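Local atomic coordinates of Dot/Icm T4SS effector (PDB entry 4HFV), a protein that is a putative effector delivered by the Dot/Icm type IV secretion system of Legionella pneumophila, of no established biochemical activity. Residues M2-V7 and L110-D115; A81-D86 and L166-R171; P118-L123 and H177-A182. One frame throughout, in Å; residues are numbered along the deposited sequence.

Interaction 2 lies nearest the middle of this all-helical chain, whereas interaction 3 is a surface contact and interaction 1 a partly buried meeting of two loops. Interactions 2 and 3 share helix 161-188, which also faces the second subunit; 81-86 meets it through ionic and aromatic contacts, 118-123 through aliphatic packing with an arginine lying against it. Interaction 1 depends instead on carbonyl oxygens, a bridging water and one phenylalanine ring. The three touch one another: L110 and L112 of interaction 1 pack on A81, Y82 and R85 of interaction 2, F4 N probably bonds D122 OD2 of interaction 3, and Y82 lies against P118 and L123.

Interaction 1. Residues M2-V7 and L110-D115; sequences MSFELV and LDLNKD
M2, a poorly ordered selenomethionine, brings CG to 3.9 Å from K114 O, a loose contact at the exposed end of the two loops. At S3 the backbones draw near, but S3 O and D115 O are both acceptors and do not bond. F4 carries the contact. Its CG is anti to the backbone N (chi1 -180°); the ring meets the other loop at an edge, where L110 O lies near the ring plane, 3.3 Å from F4 CE1. L112 crosses the F4 side chain at about a right angle and sets CD2 3.5 Å from F4 CE1, while L110 CD2 packs more loosely on F4 CZ. The loop that receives the ring is shaped by two turns: helix 101-109 ends in a Schellman motif, with D111 at positive phi, and N113 OD1 accepts from D115 N at 3.0 Å in an Asx turn. Beyond F4, E5 turns its carbonyl to water 1, which donates to E5 O (2.7 Å) and to L110 O, joining the backbones. Outside the two segments, F4 N, E5 N and V7 N bond D122 OD2, N116 OD1 and N78 OD1. V7 points its CB toward the other segment, and its CG2 comes to 3.5 Å from L110 O.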
loop_
_atom_site.group_PDB
_atom_site.type_symbol
_atom_site.label_atom_id
_atom_site.label_comp_id
_atom_site.label_asym_id
_atom_site.label_seq_id
_atom_site.Cartn_x
_atom_site.Cartn_y
_atom_site.Cartn_z
HETATM N N MSE A 2 -4.753 18.543 -15.325
HETATM C CA MSE A 2 -3.964 17.570 -16.146
HETATM C C MSE A 2 -4.283 16.127 -15.732
HETATM O O MSE A 2 -4.018 15.740 -14.594
HETATM C CB MSE A 2 -2.459 17.828 -15.976
HETATM C CG MSE A 2 -1.559 16.996 -16.907
HETATM SE SE MSE A 2 0.357 17.019 -16.436
HETATM C CE MSE A 2 0.318 15.871 -14.855
ATOM N N SER A 3 -4.823 15.339 -16.667
ATOM C CA SER A 3 -5.249 13.968 -16.405
ATOM C C SER A 3 -4.930 13.086 -17.609
ATOM O O SER A 3 -4.776 13.582 -18.723
ATOM C CB SER A 3 -6.752 13.926 -16.158
ATOM O OG SER A 3 -7.084 12.809 -15.360
ATOM N N PHE A 4 -4.877 11.776 -17.401
ATOM C CA PHE A 4 -4.532 10.865 -18.480
ATOM C C PHE A 4 -5.707 9.966 -18.845
ATOM O O PHE A 4 -6.269 9.274 -17.995
ATOM C CB PHE A 4 -3.352 9.995 -18.070
ATOM C CG PHE A 4 -2.920 9.019 -19.124
ATOM C CD1 PHE A 4 -2.352 9.475 -20.326
ATOM C CD2 PHE A 4 -3.051 7.661 -18.924
ATOM C CE1 PHE A 4 -1.941 8.586 -21.302
ATOM C CE2 PHE A 4 -2.640 6.765 -19.876
ATOM C CZ PHE A 4 -2.090 7.222 -21.089
ATOM N N GLU A 5 -6.061 9.955 -20.125
ATOM C CA GLU A 5 -7.034 9.006 -20.599
ATOM C C GLU A 5 -6.332 7.697 -21.030
ATOM O O GLU A 5 -5.387 7.704 -21.869
ATOM C CB GLU A 5 -7.844 9.620 -21.746
ATOM C CG GLU A 5 -9.202 8.954 -21.949
ATOM C CD GLU A 5 -9.911 9.450 -23.207
ATOM O OE1 GLU A 5 -10.881 10.224 -23.070
ATOM O OE2 GLU A 5 -9.495 9.070 -24.325
ATOM N N LEU A 6 -6.766 6.564 -20.481
ATOM C CA LEU A 6 -6.159 5.305 -20.899
ATOM C C LEU A 6 -6.378 5.045 -22.398
ATOM O O LEU A 6 -7.473 5.236 -22.911
ATOM C CB LEU A 6 -6.705 4.116 -20.105
ATOM C CG LEU A 6 -6.418 4.092 -18.612
ATOM C CD1 LEU A 6 -7.202 2.954 -17.977
ATOM C CD2 LEU A 6 -4.932 3.931 -18.355
ATOM N N VAL A 7 -5.338 4.599 -23.093
ATOM C CA VAL A 7 -5.517 4.186 -24.481
ATOM C C VAL A 7 -6.258 2.848 -24.500
ATOM O O VAL A 7 -5.862 1.939 -23.790
ATOM C CB VAL A 7 -4.160 3.982 -25.209
ATOM C CG1 VAL A 7 -4.404 3.582 -26.687
ATOM C CG2 VAL A 7 -3.306 5.244 -25.137
ATOM N N LEU A 110 1.048 5.868 -26.231
ATOM C CA LEU A 110 0.281 6.305 -25.073
ATOM C C LEU A 110 -0.487 7.639 -25.330
ATOM O O LEU A 110 -1.294 8.055 -24.532
ATOM C CB LEU A 110 1.213 6.411 -23.888
ATOM C CG LEU A 110 1.709 5.086 -23.281
ATOM C CD1 LEU A 110 2.823 5.275 -22.254
ATOM C CD2 LEU A 110 0.511 4.323 -22.664
ATOM N N ASP A 111 -0.185 8.300 -26.437
ATOM C CA ASP A 111 -0.789 9.587 -26.800
ATOM C C ASP A 111 -0.523 10.649 -25.739
ATOM O O ASP A 111 -1.362 11.526 -25.482
ATOM C CB ASP A 111 -2.288 9.477 -27.116
ATOM C CG ASP A 111 -2.823 10.712 -27.884
ATOM O OD1 ASP A 111 -2.084 11.272 -28.737
ATOM O OD2 ASP A 111 -3.952 11.143 -27.600
ATOM N N LEU A 112 0.688 10.619 -25.198
ATOM C CA LEU A 112 1.078 11.557 -24.179
ATOM C C LEU A 112 1.391 12.927 -24.755
ATOM O O LEU A 112 2.051 13.065 -25.791
ATOM C CB LEU A 112 2.287 11.028 -23.395
ATOM C CG LEU A 112 2.037 9.822 -22.495
ATOM C CD1 LEU A 112 3.383 9.255 -22.081
ATOM C CD2 LEU A 112 1.210 10.205 -21.269
ATOM N N ASN A 113 0.898 13.945 -24.059
ATOM C CA ASN A 113 1.087 15.345 -24.460
ATOM C C ASN A 113 0.864 16.251 -23.248
ATOM O O ASN A 113 0.480 15.779 -22.155
ATOM C CB ASN A 113 0.156 15.732 -25.623
ATOM C CG ASN A 113 -1.328 15.594 -25.269
ATOM O OD1 ASN A 113 -1.839 16.292 -24.389
ATOM N ND2 ASN A 113 -2.026 14.698 -25.961
ATOM N N LYS A 114 1.106 17.541 -23.434
ATOM C CA LYS A 114 1.048 18.496 -22.334
ATOM C C LYS A 114 -0.246 18.397 -21.495
ATOM O O LYS A 114 -0.195 18.504 -20.270
ATOM C CB LYS A 114 1.278 19.908 -22.880
ATOM C CG LYS A 114 0.990 21.021 -21.896
ATOM C CD LYS A 114 1.604 22.354 -22.336
ATOM C CE LYS A 114 1.255 22.739 -23.780
ATOM N NZ LYS A 114 -0.198 23.022 -23.994
ATOM N N ASP A 115 -1.385 18.144 -22.138
ATOM C CA ASP A 115 -2.680 18.086 -21.442
ATOM C C ASP A 115 -3.191 16.658 -21.146
ATOM O O ASP A 115 -4.147 16.461 -20.388
ATOM C CB ASP A 115 -3.706 18.841 -22.272
ATOM C CG ASP A 115 -3.224 20.230 -22.657
ATOM O OD1 ASP A 115 -2.759 20.951 -21.740
ATOM O OD2 ASP A 115 -3.289 20.578 -23.866
HETATM O O HOH W 1 -3.853 8.513 -23.937
#

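Interaction 2. Residues A81-D86 and L166-R171; sequences AYYIRD and LELSDR
Y83 presents a face to L168 and part of its rim to R171. L168 CD2 sits over the ring centre, 3.8 Å from the centroid and only 6° off the normal, a CH-pi contact. The guanidinium of R171 stands almost upright to the ring, the planes 87° apart, so that Y83 CE1 points at the guanidinium face, 3.7 Å from R171 CZ. At the far end of the ring, Y83 OH rests against E167 CG (3.2 Å), while its hydrogen bond goes to D164, about one turn before E167 on helix 161-188. R171 is gripped at two parts of its guanidinium edge, E167 in its plane and D86 tilted from it. Its chain is extended from CG to NE, and R171 NE bonds E167 OE2 at 2.6 Å, on the anti lone pair and nearly straight. D86 meets it tip to tip: R171 NH1 donates to D86 OD2 at 2.8 Å, from above the carboxylate plane, while NH2 bonds the same oxygen weakly. Water 2 also ties D86 OD2 to NH2. The result is a salt-bridge network between helices 70-90 and 161-188, which run at 95° to each other over the short segments; the second helix also bears S169, H173 and R176, residues seen to bind succinate.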
loop_
_atom_site.group_PDB
_atom_site.type_symbol
_atom_site.label_atom_id
_atom_site.label_comp_id
_atom_site.label_asym_id
_atom_site.label_seq_id
_atom_site.Cartn_x
_atom_site.Cartn_y
_atom_site.Cartn_z
ATOM N N ALA A 81 3.467 0.150 -20.180
ATOM C CA ALA A 81 4.136 0.928 -21.219
ATOM C C ALA A 81 4.699 2.176 -20.574
ATOM O O ALA A 81 5.850 2.540 -20.829
ATOM C CB ALA A 81 3.192 1.301 -22.374
ATOM N N TYR A 82 3.883 2.828 -19.740
ATOM C CA TYR A 82 4.332 4.042 -19.066
ATOM C C TYR A 82 5.545 3.765 -18.198
ATOM O O TYR A 82 6.510 4.503 -18.236
ATOM C CB TYR A 82 3.213 4.649 -18.222
ATOM C CG TYR A 82 3.577 6.030 -17.745
ATOM C CD1 TYR A 82 4.301 6.187 -16.584
ATOM C CD2 TYR A 82 3.258 7.174 -18.497
ATOM C CE1 TYR A 82 4.660 7.438 -16.130
ATOM C CE2 TYR A 82 3.621 8.431 -18.061
ATOM C CZ TYR A 82 4.327 8.548 -16.871
ATOM O OH TYR A 82 4.707 9.767 -16.375
ATOM N N TYR A 83 5.495 2.675 -17.435
ATOM C CA TYR A 83 6.608 2.276 -16.568
ATOM C C TYR A 83 7.898 2.004 -17.352
ATOM O O TYR A 83 8.993 2.442 -16.983
ATOM C CB TYR A 83 6.162 1.035 -15.755
ATOM C CG TYR A 83 7.148 0.513 -14.717
ATOM C CD1 TYR A 83 7.711 1.340 -13.758
ATOM C CD2 TYR A 83 7.468 -0.844 -14.675
ATOM C CE1 TYR A 83 8.577 0.813 -12.793
ATOM C CE2 TYR A 83 8.325 -1.366 -13.752
ATOM C CZ TYR A 83 8.886 -0.553 -12.818
ATOM O OH TYR A 83 9.762 -1.122 -11.919
ATOM N N ILE A 84 7.792 1.245 -18.428
ATOM C CA ILE A 84 8.995 0.957 -19.196
ATOM C C ILE A 84 9.527 2.218 -19.846
ATOM O O ILE A 84 10.737 2.428 -19.886
ATOM C CB ILE A 84 8.760 -0.126 -20.257
ATOM C CG1 ILE A 84 8.725 -1.492 -19.561
ATOM C CG2 ILE A 84 9.873 -0.061 -21.306
ATOM C CD1 ILE A 84 8.108 -2.558 -20.386
ATOM N N ARG A 85 8.635 3.075 -20.353
ATOM C CA ARG A 85 9.051 4.403 -20.852
ATOM C C ARG A 85 9.866 5.168 -19.784
ATOM O O ARG A 85 10.936 5.720 -20.052
ATOM C CB ARG A 85 7.812 5.231 -21.242
ATOM C CG ARG A 85 8.083 6.651 -21.788
ATOM C CD ARG A 85 6.809 7.270 -22.371
ATOM N NE ARG A 85 6.964 8.665 -22.813
ATOM C CZ ARG A 85 6.907 9.718 -22.005
ATOM N NH1 ARG A 85 6.700 9.536 -20.724
ATOM N NH2 ARG A 85 7.012 10.962 -22.476
ATOM N N ASP A 86 9.372 5.199 -18.549
ATOM C CA ASP A 86 10.073 5.914 -17.499
ATOM C C ASP A 86 11.451 5.287 -17.189
ATOM O O ASP A 86 12.447 5.974 -16.922
ATOM C CB ASP A 86 9.204 5.901 -16.249
ATOM C CG ASP A 86 9.737 6.822 -15.172
ATOM O OD1 ASP A 86 9.751 8.028 -15.410
ATOM O OD2 ASP A 86 10.130 6.330 -14.092
ATOM N N LEU A 166 8.307 -4.881 -6.073
ATOM C CA LEU A 166 8.772 -4.000 -5.004
ATOM C C LEU A 166 8.869 -2.554 -5.462
ATOM O O LEU A 166 8.415 -1.644 -4.770
ATOM C CB LEU A 166 10.151 -4.453 -4.500
ATOM C CG LEU A 166 10.144 -5.841 -3.827
ATOM C CD1 LEU A 166 11.521 -6.399 -3.734
ATOM C CD2 LEU A 166 9.497 -5.781 -2.439
ATOM N N GLU A 167 9.440 -2.343 -6.648
ATOM C CA GLU A 167 9.597 -0.990 -7.150
ATOM C C GLU A 167 8.219 -0.340 -7.371
ATOM O O GLU A 167 7.991 0.790 -6.962
ATOM C CB GLU A 167 10.407 -0.978 -8.439
ATOM C CG GLU A 167 10.381 0.380 -9.168
ATOM C CD GLU A 167 11.097 1.485 -8.442
ATOM O OE1 GLU A 167 12.116 1.207 -7.761
ATOM O OE2 GLU A 167 10.630 2.641 -8.548
ATOM N N LEU A 168 7.305 -1.065 -8.008
ATOM C CA LEU A 168 5.968 -0.564 -8.274
ATOM C C LEU A 168 5.260 -0.255 -6.955
ATOM O O LEU A 168 4.573 0.768 -6.803
ATOM C CB LEU A 168 5.173 -1.574 -9.109
ATOM C CG LEU A 168 5.613 -1.612 -10.608
ATOM C CD1 LEU A 168 5.005 -2.796 -11.276
ATOM C CD2 LEU A 168 5.151 -0.340 -11.300
ATOM N N SER A 169 5.462 -1.134 -5.990
ATOM C CA SER A 169 4.904 -0.915 -4.679
ATOM C C SER A 169 5.502 0.334 -4.027
ATOM O O SER A 169 4.784 1.146 -3.441
ATOM C CB SER A 169 5.128 -2.174 -3.839
ATOM O OG SER A 169 4.994 -1.878 -2.506
ATOM N N ASP A 170 6.801 0.550 -4.195
ATOM C CA ASP A 170 7.388 1.752 -3.645
ATOM C C ASP A 170 6.806 3.009 -4.284
ATOM O O ASP A 170 6.546 4.005 -3.598
ATOM C CB ASP A 170 8.900 1.773 -3.820
ATOM C CG ASP A 170 9.606 0.710 -3.023
ATOM O OD1 ASP A 170 9.015 0.200 -2.049
ATOM O OD2 ASP A 170 10.777 0.417 -3.356
ATOM N N ARG A 171 6.636 3.005 -5.608
ATOM C CA ARG A 171 6.132 4.201 -6.263
ATOM C C ARG A 171 4.705 4.516 -5.847
ATOM O O ARG A 171 4.357 5.679 -5.599
ATOM C CB ARG A 171 6.225 4.055 -7.787
ATOM C CG ARG A 171 7.626 3.913 -8.277
ATOM C CD ARG A 171 7.641 3.759 -9.834
ATOM N NE ARG A 171 9.014 3.648 -10.311
ATOM C CZ ARG A 171 9.463 4.143 -11.451
ATOM N NH1 ARG A 171 8.646 4.817 -12.256
ATOM N NH2 ARG A 171 10.735 3.975 -11.770
HETATM O O HOH W 2 12.432 4.573 -13.809
#

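Interaction 3. Residues P118-L123 and H177-A182; sequences PNREDL and HEIIIA
R120 lays its guanidinium beside helix 161-188 with I179 CG1 at the edge, near the plane, while E178 CB and A182 CB approach obliquely; R120 NH1 is 3.7 Å from A182 CB. The E178 carboxylate is turned 78° from the guanidinium plane. This is the first turn of helix 120-136, N-capped by a capping box of N119 and D122, set against the side of the long helix 161-188. The R120 and E178 side chains cross at about a right angle, and the carboxylate meets the aliphatic shaft: E178 OE1 lies 3.2 Å from R120 CD. The opposite charges stay beyond salt-bridge distance, R120 NE to E178 OE1 being 4.4 Å; E178 OE2 is paired instead with K174. A bend at chi3 (-70°) turns NE aside from the line of the shaft. I179 packs on the helix start, its CG1 against R120 CB (4.1 Å) and its CD1 against E121 CA (4.0 Å). I179 is the buried member of the group, and P144 of the second subunit also packs on it, as R145 of that subunit does on E121. In the capping box, N119 N donates to D122 OD2, and D122 N meets N119 OD1 at 2.8 Å, with an N-H...O angle of 173°.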
loop_
_atom_site.group_PDB
_atom_site.type_symbol
_atom_site.label_atom_id
_atom_site.label_comp_id
_atom_site.label_asym_id
_atom_site.label_seq_id
_atom_site.Cartn_x
_atom_site.Cartn_y
_atom_site.Cartn_z
ATOM N N PRO A 118 -0.294 11.571 -16.980
ATOM C CA PRO A 118 -0.836 11.050 -15.740
ATOM C C PRO A 118 -0.535 11.964 -14.577
ATOM O O PRO A 118 0.613 12.329 -14.425
ATOM C CB PRO A 118 -0.075 9.706 -15.551
ATOM C CG PRO A 118 0.418 9.352 -16.848
ATOM C CD PRO A 118 0.633 10.633 -17.613
ATOM N N ASN A 119 -1.543 12.309 -13.782
ATOM C CA ASN A 119 -1.321 12.939 -12.501
ATOM C C ASN A 119 -0.991 11.867 -11.446
ATOM O O ASN A 119 -0.842 10.687 -11.778
ATOM C CB ASN A 119 -2.499 13.836 -12.093
ATOM C CG ASN A 119 -3.794 13.083 -11.907
ATOM O OD1 ASN A 119 -3.820 11.914 -11.500
ATOM N ND2 ASN A 119 -4.895 13.761 -12.200
ATOM N N ARG A 120 -0.812 12.282 -10.194
ATOM C CA ARG A 120 -0.363 11.350 -9.154
ATOM C C ARG A 120 -1.386 10.253 -8.928
ATOM O O ARG A 120 -1.056 9.083 -8.642
ATOM C CB ARG A 120 -0.176 12.098 -7.832
ATOM C CG ARG A 120 1.094 12.886 -7.763
ATOM C CD ARG A 120 1.280 13.447 -6.351
ATOM N NE ARG A 120 0.318 14.502 -6.055
ATOM C CZ ARG A 120 0.574 15.806 -6.173
ATOM N NH1 ARG A 120 -0.360 16.699 -5.894
ATOM N NH2 ARG A 120 1.766 16.223 -6.570
ATOM N N GLU A 121 -2.643 10.663 -9.003
ATOM C CA GLU A 121 -3.752 9.766 -8.804
ATOM C C GLU A 121 -3.696 8.695 -9.901
ATOM O O GLU A 121 -3.661 7.492 -9.616
ATOM C CB GLU A 121 -5.046 10.582 -8.838
ATOM C CG GLU A 121 -5.012 11.806 -7.895
ATOM C CD GLU A 121 -4.847 13.154 -8.615
ATOM O OE1 GLU A 121 -5.877 13.687 -9.103
ATOM O OE2 GLU A 121 -3.702 13.686 -8.672
ATOM N N ASP A 122 -3.631 9.150 -11.153
ATOM C CA ASP A 122 -3.563 8.249 -12.294
ATOM C C ASP A 122 -2.434 7.249 -12.147
ATOM O O ASP A 122 -2.592 6.073 -12.462
ATOM C CB ASP A 122 -3.283 9.032 -13.574
ATOM C CG ASP A 122 -4.411 9.981 -13.957
ATOM O OD1 ASP A 122 -5.597 9.669 -13.677
ATOM O OD2 ASP A 122 -4.106 11.046 -14.549
ATOM N N LEU A 123 -1.271 7.734 -11.725
ATOM C CA LEU A 123 -0.094 6.890 -11.676
ATOM C C LEU A 123 -0.276 5.895 -10.568
ATOM O O LEU A 123 0.063 4.708 -10.723
ATOM C CB LEU A 123 1.153 7.704 -11.383
ATOM C CG LEU A 123 1.675 8.472 -12.597
ATOM C CD1 LEU A 123 2.898 9.296 -12.253
ATOM C CD2 LEU A 123 1.988 7.489 -13.715
ATOM N N HIS A 177 1.402 8.728 -0.411
ATOM C CA HIS A 177 1.929 9.680 0.570
ATOM C C HIS A 177 1.721 11.118 0.079
ATOM O O HIS A 177 1.218 11.984 0.811
ATOM C CB HIS A 177 3.403 9.368 0.839
ATOM C CG HIS A 177 4.030 10.210 1.904
ATOM N ND1 HIS A 177 4.224 9.754 3.190
ATOM C CD2 HIS A 177 4.523 11.470 1.872
ATOM C CE1 HIS A 177 4.800 10.703 3.910
ATOM N NE2 HIS A 177 4.988 11.756 3.136
ATOM N N GLU A 178 2.098 11.370 -1.172
ATOM C CA GLU A 178 2.052 12.732 -1.701
ATOM C C GLU A 178 0.631 13.247 -1.820
ATOM O O GLU A 178 0.369 14.424 -1.578
ATOM C CB GLU A 178 2.766 12.812 -3.051
ATOM C CG GLU A 178 4.229 12.475 -2.963
ATOM C CD GLU A 178 4.915 12.460 -4.321
ATOM O OE1 GLU A 178 4.240 12.750 -5.335
ATOM O OE2 GLU A 178 6.135 12.162 -4.366
ATOM N N ILE A 179 -0.283 12.362 -2.185
ATOM C CA ILE A 179 -1.701 12.705 -2.285
ATOM C C ILE A 179 -2.273 13.138 -0.944
ATOM O O ILE A 179 -3.038 14.119 -0.836
ATOM C CB ILE A 179 -2.490 11.507 -2.851
ATOM C CG1 ILE A 179 -2.212 11.388 -4.366
ATOM C CG2 ILE A 179 -3.991 11.645 -2.627
ATOM C CD1 ILE A 179 -2.671 10.062 -4.946
ATOM N N ILE A 180 -1.916 12.381 0.077
ATOM C CA ILE A 180 -2.279 12.751 1.465
ATOM C C ILE A 180 -1.722 14.105 1.843
ATOM O O ILE A 180 -2.443 14.975 2.358
ATOM C CB ILE A 180 -1.805 11.675 2.445
ATOM C CG1 ILE A 180 -2.763 10.484 2.399
ATOM C CG2 ILE A 180 -1.783 12.195 3.901
ATOM C CD1 ILE A 180 -2.141 9.188 2.896
ATOM N N ILE A 181 -0.440 14.306 1.580
ATOM C CA ILE A 181 0.189 15.555 1.926
ATOM C C ILE A 181 -0.474 16.744 1.206
ATOM O O ILE A 181 -0.636 17.833 1.769
ATOM C CB ILE A 181 1.706 15.527 1.616
ATOM C CG1 ILE A 181 2.413 14.503 2.518
ATOM C CG2 ILE A 181 2.290 16.924 1.798
ATOM C CD1 ILE A 181 2.422 14.843 3.980
ATOM N N ALA A 182 -0.846 16.534 -0.051
ATOM C CA ALA A 182 -1.375 17.628 -0.867
ATOM C C ALA A 182 -2.789 17.979 -0.410
ATOM O O ALA A 182 -3.157 19.144 -0.381
ATOM C CB ALA A 182 -1.349 17.255 -2.329
#